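Local structure of ParM protein (Staphylococcus aureus, 3JS6) at residues N3-A8 with V107-V112; E210-N215 with E282-N287; K48-E53 with F66-D71; D85-K90 with G119-E124. The protein assembles into actin-like filaments that probably drive the segregation of plasmid DNA to daughter cells. All coordinates share one frame; numbering follows the deposited sequence.

Contact 1: residues N3-A8 with V107-V112; sequences NVYVMA and VPEEVV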
loop_
_atom_site.group_PDB
_atom_site.type_symbol
_atom_site.label_atom_id
_atom_site.label_comp_id
_atom_site.label_asym_id
_atom_site.label_seq_id
_atom_site.Cartn_x
_atom_site.Cartn_y
_atom_site.Cartn_z
ATOM N N ASN A 3 -19.927 -4.915 18.279
ATOM C CA ASN A 3 -18.713 -5.699 18.066
ATOM C C ASN A 3 -18.097 -5.272 16.711
ATOM O O ASN A 3 -18.231 -5.985 15.716
ATOM C CB ASN A 3 -19.126 -7.170 18.019
ATOM C CG ASN A 3 -17.969 -8.102 17.769
ATOM O OD1 ASN A 3 -18.167 -9.239 17.317
ATOM N ND2 ASN A 3 -16.756 -7.646 18.076
ATOM N N VAL A 4 -17.417 -4.129 16.677
ATOM C CA VAL A 4 -16.858 -3.624 15.419
ATOM C C VAL A 4 -15.327 -3.644 15.317
ATOM O O VAL A 4 -14.621 -3.229 16.228
ATOM C CB VAL A 4 -17.364 -2.202 15.169
ATOM C CG1 VAL A 4 -16.881 -1.698 13.832
ATOM C CG2 VAL A 4 -18.904 -2.167 15.247
ATOM N N TYR A 5 -14.829 -4.131 14.190
ATOM C CA TYR A 5 -13.389 -4.222 13.934
ATOM C C TYR A 5 -12.948 -3.206 12.894
ATOM O O TYR A 5 -13.760 -2.734 12.112
ATOM C CB TYR A 5 -13.041 -5.608 13.418
ATOM C CG TYR A 5 -13.295 -6.697 14.407
ATOM C CD1 TYR A 5 -14.424 -7.517 14.299
ATOM C CD2 TYR A 5 -12.420 -6.911 15.465
ATOM C CE1 TYR A 5 -14.662 -8.523 15.225
ATOM C CE2 TYR A 5 -12.654 -7.909 16.393
ATOM C CZ TYR A 5 -13.772 -8.711 16.269
ATOM O OH TYR A 5 -14.013 -9.695 17.212
ATOM N N VAL A 6 -11.657 -2.883 12.866
ATOM C CA VAL A 6 -11.179 -1.922 11.896
ATOM C C VAL A 6 -10.308 -2.612 10.847
ATOM O O VAL A 6 -9.329 -3.262 11.188
ATOM C CB VAL A 6 -10.369 -0.795 12.590
ATOM C CG1 VAL A 6 -9.659 0.074 11.554
ATOM C CG2 VAL A 6 -11.325 0.087 13.422
HETATM N N MSE A 7 -10.700 -2.504 9.584
HETATM C CA MSE A 7 -9.924 -3.080 8.482
HETATM C C MSE A 7 -9.202 -1.933 7.797
HETATM O O MSE A 7 -9.845 -0.957 7.400
HETATM C CB MSE A 7 -10.801 -3.735 7.427
HETATM C CG MSE A 7 -11.450 -5.071 7.792
HETATM SE SE MSE A 7 -12.434 -5.758 6.206
HETATM C CE MSE A 7 -12.873 -7.507 6.836
ATOM N N ALA A 8 -7.878 -2.055 7.649
ATOM C CA ALA A 8 -7.090 -1.041 6.976
ATOM C C ALA A 8 -6.552 -1.745 5.733
ATOM O O ALA A 8 -5.984 -2.829 5.827
ATOM C CB ALA A 8 -5.959 -0.573 7.843
ATOM N N VAL A 107 -11.109 -12.953 11.935
ATOM C CA VAL A 107 -12.052 -12.706 13.040
ATOM C C VAL A 107 -12.756 -14.038 13.245
ATOM O O VAL A 107 -13.404 -14.534 12.336
ATOM C CB VAL A 107 -13.128 -11.655 12.685
ATOM C CG1 VAL A 107 -14.154 -11.585 13.827
ATOM C CG2 VAL A 107 -12.488 -10.264 12.440
ATOM N N PRO A 108 -12.684 -14.607 14.460
ATOM C CA PRO A 108 -13.300 -15.900 14.788
ATOM C C PRO A 108 -14.805 -16.033 14.571
ATOM O O PRO A 108 -15.260 -17.045 14.070
ATOM C CB PRO A 108 -12.921 -16.106 16.263
ATOM C CG PRO A 108 -11.749 -15.175 16.482
ATOM C CD PRO A 108 -12.152 -13.968 15.677
ATOM N N GLU A 109 -15.574 -15.024 14.984
ATOM C CA GLU A 109 -17.033 -15.053 14.837
ATOM C C GLU A 109 -17.485 -15.074 13.396
ATOM O O GLU A 109 -16.770 -14.613 12.499
ATOM C CB GLU A 109 -17.702 -13.825 15.478
ATOM C CG GLU A 109 -17.165 -13.412 16.805
ATOM C CD GLU A 109 -16.105 -12.345 16.685
ATOM O OE1 GLU A 109 -16.453 -11.153 16.568
ATOM O OE2 GLU A 109 -14.918 -12.701 16.709
ATOM N N GLU A 110 -18.698 -15.583 13.201
ATOM C CA GLU A 110 -19.340 -15.679 11.892
ATOM C C GLU A 110 -19.701 -14.327 11.290
ATOM O O GLU A 110 -19.469 -14.071 10.102
ATOM C CB GLU A 110 -20.633 -16.482 11.988
ATOM C CG GLU A 110 -20.480 -17.960 11.853
ATOM C CD GLU A 110 -21.501 -18.528 10.893
ATOM O OE1 GLU A 110 -21.387 -18.244 9.679
ATOM O OE2 GLU A 110 -22.420 -19.241 11.351
ATOM N N VAL A 111 -20.312 -13.477 12.099
ATOM C CA VAL A 111 -20.710 -12.161 11.622
ATOM C C VAL A 111 -19.630 -11.153 11.960
ATOM O O VAL A 111 -19.346 -10.900 13.127
ATOM C CB VAL A 111 -22.041 -11.723 12.243
ATOM C CG1 VAL A 111 -22.409 -10.313 11.743
ATOM C CG2 VAL A 111 -23.135 -12.712 11.845
ATOM N N VAL A 112 -19.043 -10.572 10.923
ATOM C CA VAL A 112 -17.937 -9.624 11.064
ATOM C C VAL A 112 -18.343 -8.214 10.722
ATOM O O VAL A 112 -18.490 -7.889 9.538
ATOM C CB VAL A 112 -16.755 -10.034 10.114
ATOM C CG1 VAL A 112 -15.542 -9.134 10.349
ATOM C CG2 VAL A 112 -16.382 -11.475 10.370
#

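Contact 2: residues E210-N215 with E282-N287; sequences ESFVIN and EITVGN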
loop_
_atom_site.group_PDB
_atom_site.type_symbol
_atom_site.label_atom_id
_atom_site.label_comp_id
_atom_site.label_asym_id
_atom_site.label_seq_id
_atom_site.Cartn_x
_atom_site.Cartn_y
_atom_site.Cartn_z
ATOM N N GLU A 210 4.012 22.365 -4.489
ATOM C CA GLU A 210 5.298 21.912 -3.951
ATOM C C GLU A 210 5.442 20.394 -3.936
ATOM O O GLU A 210 6.230 19.841 -3.175
ATOM C CB GLU A 210 5.503 22.461 -2.543
ATOM C CG GLU A 210 5.375 23.985 -2.440
ATOM C CD GLU A 210 5.560 24.488 -1.017
ATOM O OE1 GLU A 210 4.924 23.935 -0.094
ATOM O OE2 GLU A 210 6.336 25.441 -0.823
ATOM N N SER A 211 4.665 19.724 -4.779
ATOM C CA SER A 211 4.709 18.268 -4.890
ATOM C C SER A 211 5.163 17.959 -6.309
ATOM O O SER A 211 4.935 18.757 -7.222
ATOM C CB SER A 211 3.314 17.693 -4.638
ATOM O OG SER A 211 2.857 18.130 -3.364
ATOM N N PHE A 212 5.832 16.831 -6.502
ATOM C CA PHE A 212 6.286 16.476 -7.840
ATOM C C PHE A 212 6.644 15.010 -7.947
ATOM O O PHE A 212 6.671 14.284 -6.942
ATOM C CB PHE A 212 7.496 17.332 -8.258
ATOM C CG PHE A 212 8.674 17.231 -7.333
ATOM C CD1 PHE A 212 8.709 17.973 -6.149
ATOM C CD2 PHE A 212 9.748 16.399 -7.638
ATOM C CE1 PHE A 212 9.805 17.891 -5.280
ATOM C CE2 PHE A 212 10.848 16.306 -6.782
ATOM C CZ PHE A 212 10.878 17.057 -5.594
ATOM N N VAL A 213 6.916 14.581 -9.178
ATOM C CA VAL A 213 7.292 13.201 -9.443
ATOM C C VAL A 213 8.511 13.113 -10.363
ATOM O O VAL A 213 8.602 13.841 -11.341
ATOM C CB VAL A 213 6.152 12.433 -10.109
ATOM C CG1 VAL A 213 6.576 10.983 -10.345
ATOM C CG2 VAL A 213 4.902 12.490 -9.232
ATOM N N ILE A 214 9.445 12.232 -10.021
ATOM C CA ILE A 214 10.641 11.999 -10.819
ATOM C C ILE A 214 10.323 10.655 -11.465
ATOM O O ILE A 214 9.933 9.708 -10.773
ATOM C CB ILE A 214 11.912 11.875 -9.931
ATOM C CG1 ILE A 214 12.099 13.141 -9.101
ATOM C CG2 ILE A 214 13.143 11.630 -10.794
ATOM C CD1 ILE A 214 11.998 14.417 -9.887
ATOM N N ASN A 215 10.459 10.564 -12.783
ATOM C CA ASN A 215 10.131 9.323 -13.474
ATOM C C ASN A 215 11.272 8.320 -13.501
ATOM O O ASN A 215 11.591 7.752 -14.547
ATOM C CB ASN A 215 9.655 9.620 -14.900
ATOM C CG ASN A 215 8.885 8.465 -15.506
ATOM O OD1 ASN A 215 8.025 7.866 -14.850
ATOM N ND2 ASN A 215 9.174 8.152 -16.773
ATOM N N GLU A 282 14.954 21.704 -3.215
ATOM C CA GLU A 282 15.278 23.094 -2.988
ATOM C C GLU A 282 14.631 24.021 -4.008
ATOM O O GLU A 282 14.277 25.143 -3.680
ATOM C CB GLU A 282 16.791 23.285 -2.974
ATOM C CG GLU A 282 17.216 24.507 -2.189
ATOM C CD GLU A 282 18.592 24.350 -1.588
ATOM O OE1 GLU A 282 19.569 24.282 -2.365
ATOM O OE2 GLU A 282 18.688 24.286 -0.337
ATOM N N ILE A 283 14.472 23.549 -5.242
ATOM C CA ILE A 283 13.869 24.359 -6.300
ATOM C C ILE A 283 12.377 24.534 -6.077
ATOM O O ILE A 283 11.863 25.650 -6.114
ATOM C CB ILE A 283 14.048 23.704 -7.701
ATOM C CG1 ILE A 283 15.521 23.731 -8.114
ATOM C CG2 ILE A 283 13.212 24.447 -8.745
ATOM C CD1 ILE A 283 15.802 22.932 -9.342
ATOM N N THR A 284 11.695 23.413 -5.851
ATOM C CA THR A 284 10.250 23.391 -5.682
ATOM C C THR A 284 9.673 23.602 -4.282
ATOM O O THR A 284 8.753 24.397 -4.117
ATOM C CB THR A 284 9.682 22.066 -6.221
ATOM O OG1 THR A 284 10.111 21.887 -7.576
ATOM C CG2 THR A 284 8.155 22.071 -6.178
ATOM N N VAL A 285 10.193 22.881 -3.290
ATOM C CA VAL A 285 9.667 22.989 -1.933
ATOM C C VAL A 285 10.242 24.184 -1.193
ATOM O O VAL A 285 9.517 24.897 -0.506
ATOM C CB VAL A 285 9.928 21.704 -1.123
ATOM C CG1 VAL A 285 9.091 21.726 0.144
ATOM C CG2 VAL A 285 9.603 20.466 -1.962
ATOM N N GLY A 286 11.541 24.406 -1.337
ATOM C CA GLY A 286 12.160 25.549 -0.692
ATOM C C GLY A 286 13.353 25.250 0.192
ATOM O O GLY A 286 13.953 24.175 0.120
ATOM N N ASN A 287 13.700 26.225 1.026
ATOM C CA ASN A 287 14.816 26.083 1.941
ATOM C C ASN A 287 14.534 24.852 2.775
ATOM O O ASN A 287 13.508 24.777 3.443
ATOM C CB ASN A 287 14.912 27.317 2.842
ATOM C CG ASN A 287 15.957 27.172 3.934
ATOM O OD1 ASN A 287 16.008 27.983 4.860
ATOM N ND2 ASN A 287 16.798 26.147 3.830
#

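Contact 3: residues K48-E53 with F66-D71; sequences KLDVSE and FGNDLD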
loop_
_atom_site.group_PDB
_atom_site.type_symbol
_atom_site.label_atom_id
_atom_site.label_comp_id
_atom_site.label_asym_id
_atom_site.label_seq_id
_atom_site.Cartn_x
_atom_site.Cartn_y
_atom_site.Cartn_z
ATOM N N LYS A 48 1.302 -27.307 1.359
ATOM C CA LYS A 48 0.404 -26.342 1.998
ATOM C C LYS A 48 0.901 -24.984 1.531
ATOM O O LYS A 48 1.925 -24.484 2.012
ATOM C CB LYS A 48 0.501 -26.428 3.521
ATOM C CG LYS A 48 0.015 -27.751 4.094
ATOM C CD LYS A 48 -1.367 -28.130 3.561
ATOM C CE LYS A 48 -2.411 -27.073 3.891
ATOM N NZ LYS A 48 -3.762 -27.462 3.392
ATOM N N LEU A 49 0.184 -24.402 0.583
ATOM C CA LEU A 49 0.583 -23.128 -0.001
ATOM C C LEU A 49 -0.091 -21.919 0.630
ATOM O O LEU A 49 -1.191 -22.016 1.191
ATOM C CB LEU A 49 0.285 -23.150 -1.503
ATOM C CG LEU A 49 0.978 -24.294 -2.258
ATOM C CD1 LEU A 49 0.642 -24.217 -3.730
ATOM C CD2 LEU A 49 2.464 -24.213 -2.059
ATOM N N ASP A 50 0.576 -20.776 0.524
ATOM C CA ASP A 50 0.046 -19.534 1.075
ATOM C C ASP A 50 -0.882 -18.907 0.043
ATOM O O ASP A 50 -0.533 -17.922 -0.634
ATOM C CB ASP A 50 1.192 -18.578 1.421
ATOM C CG ASP A 50 0.705 -17.340 2.165
ATOM O OD1 ASP A 50 -0.481 -17.340 2.577
ATOM O OD2 ASP A 50 1.498 -16.382 2.341
ATOM N N VAL A 51 -2.046 -19.526 -0.116
ATOM C CA VAL A 51 -3.047 -19.051 -1.064
ATOM C C VAL A 51 -4.400 -19.569 -0.580
ATOM O O VAL A 51 -4.483 -20.661 -0.020
ATOM C CB VAL A 51 -2.731 -19.563 -2.506
ATOM C CG1 VAL A 51 -2.799 -21.079 -2.557
ATOM C CG2 VAL A 51 -3.720 -18.961 -3.514
ATOM N N SER A 52 -5.453 -18.784 -0.774
ATOM C CA SER A 52 -6.788 -19.180 -0.339
ATOM C C SER A 52 -7.825 -19.163 -1.453
ATOM O O SER A 52 -7.614 -18.579 -2.513
ATOM C CB SER A 52 -7.264 -18.264 0.797
ATOM O OG SER A 52 -6.448 -18.406 1.939
ATOM N N GLU A 53 -8.945 -19.824 -1.196
ATOM C CA GLU A 53 -10.047 -19.899 -2.145
ATOM C C GLU A 53 -11.162 -19.037 -1.622
ATOM O O GLU A 53 -11.487 -19.107 -0.430
ATOM C CB GLU A 53 -10.544 -21.337 -2.291
ATOM C CG GLU A 53 -9.482 -22.301 -2.758
ATOM C CD GLU A 53 -10.029 -23.706 -2.955
ATOM O OE1 GLU A 53 -11.017 -24.072 -2.273
ATOM O OE2 GLU A 53 -9.463 -24.446 -3.786
ATOM N N PHE A 66 -6.349 -16.189 -4.405
ATOM C CA PHE A 66 -5.585 -15.014 -3.987
ATOM C C PHE A 66 -4.602 -15.380 -2.886
ATOM O O PHE A 66 -4.963 -16.064 -1.925
ATOM C CB PHE A 66 -6.572 -13.952 -3.483
ATOM C CG PHE A 66 -5.940 -12.650 -3.076
ATOM C CD1 PHE A 66 -5.170 -11.915 -3.968
ATOM C CD2 PHE A 66 -6.137 -12.146 -1.792
ATOM C CE1 PHE A 66 -4.601 -10.688 -3.580
ATOM C CE2 PHE A 66 -5.578 -10.929 -1.403
ATOM C CZ PHE A 66 -4.807 -10.201 -2.308
ATOM N N GLY A 67 -3.363 -14.918 -3.025
ATOM C CA GLY A 67 -2.340 -15.216 -2.032
ATOM C C GLY A 67 -0.935 -15.175 -2.617
ATOM O O GLY A 67 -0.744 -15.175 -3.843
ATOM N N ASN A 68 0.057 -15.133 -1.736
ATOM C CA ASN A 68 1.456 -15.088 -2.154
ATOM C C ASN A 68 1.882 -16.259 -3.031
ATOM O O ASN A 68 2.747 -16.105 -3.896
ATOM C CB ASN A 68 2.353 -15.040 -0.922
ATOM C CG ASN A 68 2.350 -13.687 -0.277
ATOM O OD1 ASN A 68 2.691 -12.706 -0.920
ATOM N ND2 ASN A 68 1.959 -13.619 0.996
ATOM N N ASP A 69 1.285 -17.428 -2.816
ATOM C CA ASP A 69 1.658 -18.610 -3.601
ATOM C C ASP A 69 0.713 -18.891 -4.756
ATOM O O ASP A 69 0.651 -20.025 -5.261
ATOM C CB ASP A 69 1.717 -19.848 -2.711
ATOM C CG ASP A 69 2.918 -19.850 -1.797
ATOM O OD1 ASP A 69 3.938 -19.253 -2.177
ATOM O OD2 ASP A 69 2.848 -20.458 -0.708
ATOM N N LEU A 70 -0.008 -17.859 -5.184
ATOM C CA LEU A 70 -0.959 -17.986 -6.275
ATOM C C LEU A 70 -0.461 -18.822 -7.460
ATOM O O LEU A 70 -1.109 -19.789 -7.872
ATOM C CB LEU A 70 -1.345 -16.598 -6.809
ATOM C CG LEU A 70 -2.315 -16.637 -8.003
ATOM C CD1 LEU A 70 -3.622 -17.349 -7.588
ATOM C CD2 LEU A 70 -2.617 -15.218 -8.487
ATOM N N ASP A 71 0.685 -18.422 -8.011
ATOM C CA ASP A 71 1.232 -19.074 -9.196
ATOM C C ASP A 71 1.753 -20.489 -8.971
ATOM O O ASP A 71 2.069 -21.202 -9.933
ATOM C CB ASP A 71 2.298 -18.164 -9.829
ATOM C CG ASP A 71 1.747 -16.772 -10.163
ATOM O OD1 ASP A 71 0.556 -16.649 -10.558
ATOM O OD2 ASP A 71 2.506 -15.792 -10.032
HETATM O O HOH W 1 -1.143 -15.174 0.968
#

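Contact 4: residues D85-K90 with G119-E124; sequences DRYDIK and GMPSNE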
loop_
_atom_site.group_PDB
_atom_site.type_symbol
_atom_site.label_atom_id
_atom_site.label_comp_id
_atom_site.label_asym_id
_atom_site.label_seq_id
_atom_site.Cartn_x
_atom_site.Cartn_y
_atom_site.Cartn_z
ATOM N N ASP A 85 -9.321 3.869 -13.849
ATOM C CA ASP A 85 -10.681 3.373 -13.954
ATOM C C ASP A 85 -10.757 1.934 -13.439
ATOM O O ASP A 85 -11.705 1.206 -13.726
ATOM C CB ASP A 85 -11.139 3.436 -15.409
ATOM C CG ASP A 85 -10.132 2.827 -16.352
ATOM O OD1 ASP A 85 -9.932 1.598 -16.297
ATOM O OD2 ASP A 85 -9.521 3.582 -17.141
ATOM N N ARG A 86 -9.755 1.535 -12.667
ATOM C CA ARG A 86 -9.720 0.181 -12.111
ATOM C C ARG A 86 -10.973 -0.100 -11.291
ATOM O O ARG A 86 -11.383 -1.256 -11.140
ATOM C CB ARG A 86 -8.488 0.019 -11.213
ATOM C CG ARG A 86 -8.480 0.984 -10.035
ATOM C CD ARG A 86 -7.223 0.857 -9.185
ATOM N NE ARG A 86 -7.252 1.789 -8.057
ATOM C CZ ARG A 86 -6.452 1.726 -6.992
ATOM N NH1 ARG A 86 -5.538 0.764 -6.887
ATOM N NH2 ARG A 86 -6.570 2.636 -6.029
ATOM N N TYR A 87 -11.599 0.962 -10.789
ATOM C CA TYR A 87 -12.795 0.792 -9.934
ATOM C C TYR A 87 -13.956 0.104 -10.653
ATOM O O TYR A 87 -14.816 -0.484 -10.009
ATOM C CB TYR A 87 -13.247 2.152 -9.313
ATOM C CG TYR A 87 -12.059 2.762 -8.615
ATOM C CD1 TYR A 87 -11.351 3.817 -9.206
ATOM C CD2 TYR A 87 -11.634 2.283 -7.390
ATOM C CE1 TYR A 87 -10.248 4.365 -8.611
ATOM C CE2 TYR A 87 -10.488 2.803 -6.789
ATOM C CZ TYR A 87 -9.797 3.838 -7.415
ATOM O OH TYR A 87 -8.652 4.348 -6.840
ATOM N N ASP A 88 -13.958 0.168 -11.980
ATOM C CA ASP A 88 -15.031 -0.442 -12.762
ATOM C C ASP A 88 -14.584 -1.734 -13.431
ATOM O O ASP A 88 -15.342 -2.318 -14.195
ATOM C CB ASP A 88 -15.526 0.521 -13.845
ATOM C CG ASP A 88 -16.109 1.789 -13.271
ATOM O OD1 ASP A 88 -17.059 1.697 -12.454
ATOM O OD2 ASP A 88 -15.614 2.878 -13.641
ATOM N N ILE A 89 -13.359 -2.184 -13.157
ATOM C CA ILE A 89 -12.871 -3.410 -13.785
ATOM C C ILE A 89 -13.018 -4.602 -12.851
ATOM O O ILE A 89 -12.630 -4.538 -11.691
ATOM C CB ILE A 89 -11.378 -3.285 -14.213
ATOM C CG1 ILE A 89 -11.179 -2.061 -15.118
ATOM C CG2 ILE A 89 -10.938 -4.545 -14.949
ATOM C CD1 ILE A 89 -12.019 -2.079 -16.355
ATOM N N LYS A 90 -13.566 -5.688 -13.387
ATOM C CA LYS A 90 -13.793 -6.941 -12.656
ATOM C C LYS A 90 -12.597 -7.367 -11.815
ATOM O O LYS A 90 -12.744 -7.716 -10.649
ATOM C CB LYS A 90 -14.132 -8.045 -13.655
ATOM C CG LYS A 90 -13.973 -9.446 -13.137
ATOM C CD LYS A 90 -15.234 -9.946 -12.503
ATOM C CE LYS A 90 -15.126 -11.441 -12.280
ATOM N NZ LYS A 90 -14.930 -12.148 -13.551
ATOM N N GLY A 119 -7.012 4.252 1.221
ATOM C CA GLY A 119 -6.566 5.452 0.546
ATOM C C GLY A 119 -6.635 5.308 -0.967
ATOM O O GLY A 119 -6.909 4.221 -1.494
HETATM N N MSE A 120 -6.399 6.409 -1.673
HETATM C CA MSE A 120 -6.396 6.396 -3.131
HETATM C C MSE A 120 -5.487 7.513 -3.607
HETATM O O MSE A 120 -5.118 8.395 -2.813
HETATM C CB MSE A 120 -7.823 6.550 -3.695
HETATM C CG MSE A 120 -8.663 7.659 -3.119
HETATM SE SE MSE A 120 -10.459 7.726 -3.923
HETATM C CE MSE A 120 -11.449 6.538 -2.816
ATOM N N PRO A 121 -5.065 7.476 -4.891
ATOM C CA PRO A 121 -4.180 8.516 -5.436
ATOM C C PRO A 121 -4.722 9.900 -5.111
ATOM O O PRO A 121 -5.920 10.132 -5.190
ATOM C CB PRO A 121 -4.192 8.231 -6.936
ATOM C CG PRO A 121 -4.322 6.724 -6.968
ATOM C CD PRO A 121 -5.394 6.474 -5.926
ATOM N N SER A 122 -3.830 10.812 -4.747
ATOM C CA SER A 122 -4.234 12.166 -4.395
ATOM C C SER A 122 -5.044 12.823 -5.500
ATOM O O SER A 122 -5.976 13.577 -5.230
ATOM C CB SER A 122 -2.998 13.025 -4.087
ATOM O OG SER A 122 -2.219 12.459 -3.043
ATOM N N ASN A 123 -4.706 12.531 -6.749
ATOM C CA ASN A 123 -5.416 13.153 -7.859
ATOM C C ASN A 123 -6.843 12.669 -8.110
ATOM O O ASN A 123 -7.551 13.261 -8.905
ATOM C CB ASN A 123 -4.588 13.038 -9.154
ATOM C CG ASN A 123 -4.448 11.611 -9.645
ATOM O OD1 ASN A 123 -3.805 11.362 -10.662
ATOM N ND2 ASN A 123 -5.048 10.671 -8.934
ATOM N N GLU A 124 -7.282 11.601 -7.450
ATOM C CA GLU A 124 -8.656 11.142 -7.666
ATOM C C GLU A 124 -9.507 11.311 -6.419
ATOM O O GLU A 124 -10.723 11.107 -6.444
ATOM C CB GLU A 124 -8.683 9.678 -8.122
ATOM C CG GLU A 124 -7.379 8.932 -7.962
ATOM C CD GLU A 124 -7.445 7.515 -8.524
ATOM O OE1 GLU A 124 -8.281 6.720 -8.042
ATOM O OE2 GLU A 124 -6.662 7.198 -9.445
HETATM O O HOH W 2 -4.887 2.735 -3.686
#

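Contact 1: residues N3-A8 with V107-V112
Tyr5 CB points toward segment 107-112 and CG is anti to the carbonyl carbon (chi1 -64°); Glu109 CG is likewise anti to its carbonyl carbon, and a bend at chi2 (94°) turns CD back to meet the phenol. The two side chains reach each other tip to tip. Tyr5 OH donates to Glu109 OE1 over 2.9 Å, using the syn side of the oxygen and lying only slightly out of the carboxylate plane. OE1 lies at the edge of the ring, near its plane, and the ring and carboxylate planes are 52° apart. Asn3 brings its amide end to the same carboxylate, again tip to tip, at the exposed margin of the contact. Val107 supplies the apolar half. Its CG2 lies over one face of the Tyr5 ring, 4.0 Å from the centroid, in a CH-pi contact, and its CG1 comes within 3.4 Å of Tyr5 CE1. Val112 adds a looser touch, CG1 standing 4.4 Å from Tyr5 CD1. The ring is thus held at its hydroxyl by one polar bond and over one face by a branched side chain. Lys150 NZ hydrogen-bonds the carbonyl oxygens of Val107 and Glu109. Further along, strands 4-11 and 111-120 run parallel in the actin-like sheet, Tyr5 sharing backbone bonds with Asn113 and Val115. Met7 packs on helix 90-104, Val4, Val6 and Ala8 on helix 325-342, while Ile20 of strand 15-20 touches both Tyr5 and Val107.

Contact 2: residues E210-N215 with E282-N287
Glu210 and Phe212 meet Thr284 and Val285 in a mainly apolar contact, where the C-terminal end of helix 263-284 rests on strand 205-214, an outermost strand of the five-stranded sheet in the second half of this actin-like protein. No hydrogen bond passes between the segments. Thr284 CG2, anti to its backbone N, presses on the main chain of the strand, 3.6 Å from Glu210 CA. Phe212 CG stands between its own backbone N and carbonyl carbon (chi1 58°), and the ring comes up beside the helix end: CD1 approaches Thr284 CG2 to 4.1 Å, and Val285 CG2 sits at the ring edge, 4.2 Å from CE1. Val285 CG2 also lies 3.6 Å from Glu210 O. Glu210 extends past the helix end until OE2 is 3.2 Å from Val285 O; two acceptors cannot bond each other, but Lys185 NZ serves both, as a salt bridge to OE2 and a hydrogen bond to the carbonyl. Gly286, with positive phi, then turns the chain out of the helix. Strand 196-202 lies alongside: Thr200 OG1 bonds Glu210 O, and the Thr200 side chain touches Val285, while Phe212 packs on Ile198 of that strand and Asn280 of the helix.

Contact 3: residues K48-E53 with F66-D71
Ser52 and Phe66 form an antiparallel hydrogen-bonded pair, Ser52 N to Phe66 O at 3.0 Å with a weak return bond, and just beyond it a type I turn from Gly67 to Leu70 folds back over Asp50, the centre of an inverse gamma turn. Asp50 and Asp69 grip each other twice. Asp69 N donates to Asp50 O (2.9 Å) from above the carbonyl plane, and Asp50 N gives a nearly straight bond to Asp69 OD2 (2.6 Å), taken on the anti side of the carboxylate. With CG anti to the backbone N (chi1 -173°), the Asp50 side chain lies beside that of Asn68, both pointing the same way. Asn68 ND2 reaches Asp50 OD2 at 3.1 Å from above the carboxylate plane. A water accepts from Asn68 N and gives a weak bond to Asp50 OD1. Val51 CG2 packs 3.5 Å from Phe66 O and makes an apolar contact with Leu70 CD1 at 4.4 Å. Gly67, at positive phi, lets the backbones close to 4.0 Å between its CA and Val51 CA. Ser52 OG is held by Asp146 and Arg105. This is the open end of a beta hairpin in the actin-like N-terminal domain, where the pairing of strands 52-56 and 64-66 gives way to the turn.

Contact 4: residues D85-K90 with G119-E124
Tyr87 and Glu124 reach toward each other tip to tip inside the actin-like N-terminal domain, joining the 3-10 turn before helix 90-104 to the loop after strand 111-120. Tyr87 OH donates to Glu124 OE1 at 2.7 Å on the syn side of the oxygen; OE1 sits at the ring edge near its plane, while the carboxylate plane stands 75° to the ring. Arg86 runs alongside the tyrosine. Its CG lies over the centre of the Tyr87 ring, 3.9 Å above the plane, and the chain, extended from CG to NE, carries the guanidinium to the phenol. There NH2 donates to Tyr87 OH (2.8 Å) with the oxygen in the guanidinium plane, and NE adds a weak bond. The hydroxyl thus receives one good and one weak bond from the arginine as it donates its own hydrogen bond to Glu124 OE1, an arrangement in which the arginine's charge would probably strengthen its donation. Met120 CB and Pro121 CD close around the hydroxyl, 3.9 and 4.0 Å from Tyr87 OH. Phe92 and Phe133 meet the tyrosine ring, and Arg86 NH1 bonds Phe11 O on strand 4-11. A second bridge runs through water, which accepts from Arg86 NH2 at 2.9 Å and donates weakly to Gly119 O at 3.3 Å.

Overall arrangement
From the N terminus, segment 3-8 opens contact 1 on strand 4-11. Contact 3 then closes a short loop, 48-53 with 66-71, wholly within the span of contact 1. Segment 85-90 opens contact 4 before contact 1 closes at 107-112, and contact 4 closes at 119-124, so these two cross and share strand 111-120, one at its start, the other at its end. All three reach the mixed sheet of the N-terminal half. Contact 2 follows in series, tying strand 205-214 to helix 263-284 in the other half. It lies across the chain's centre from contacts 1 and 3, but its nearest atoms come within about 8 Å of those of contact 4.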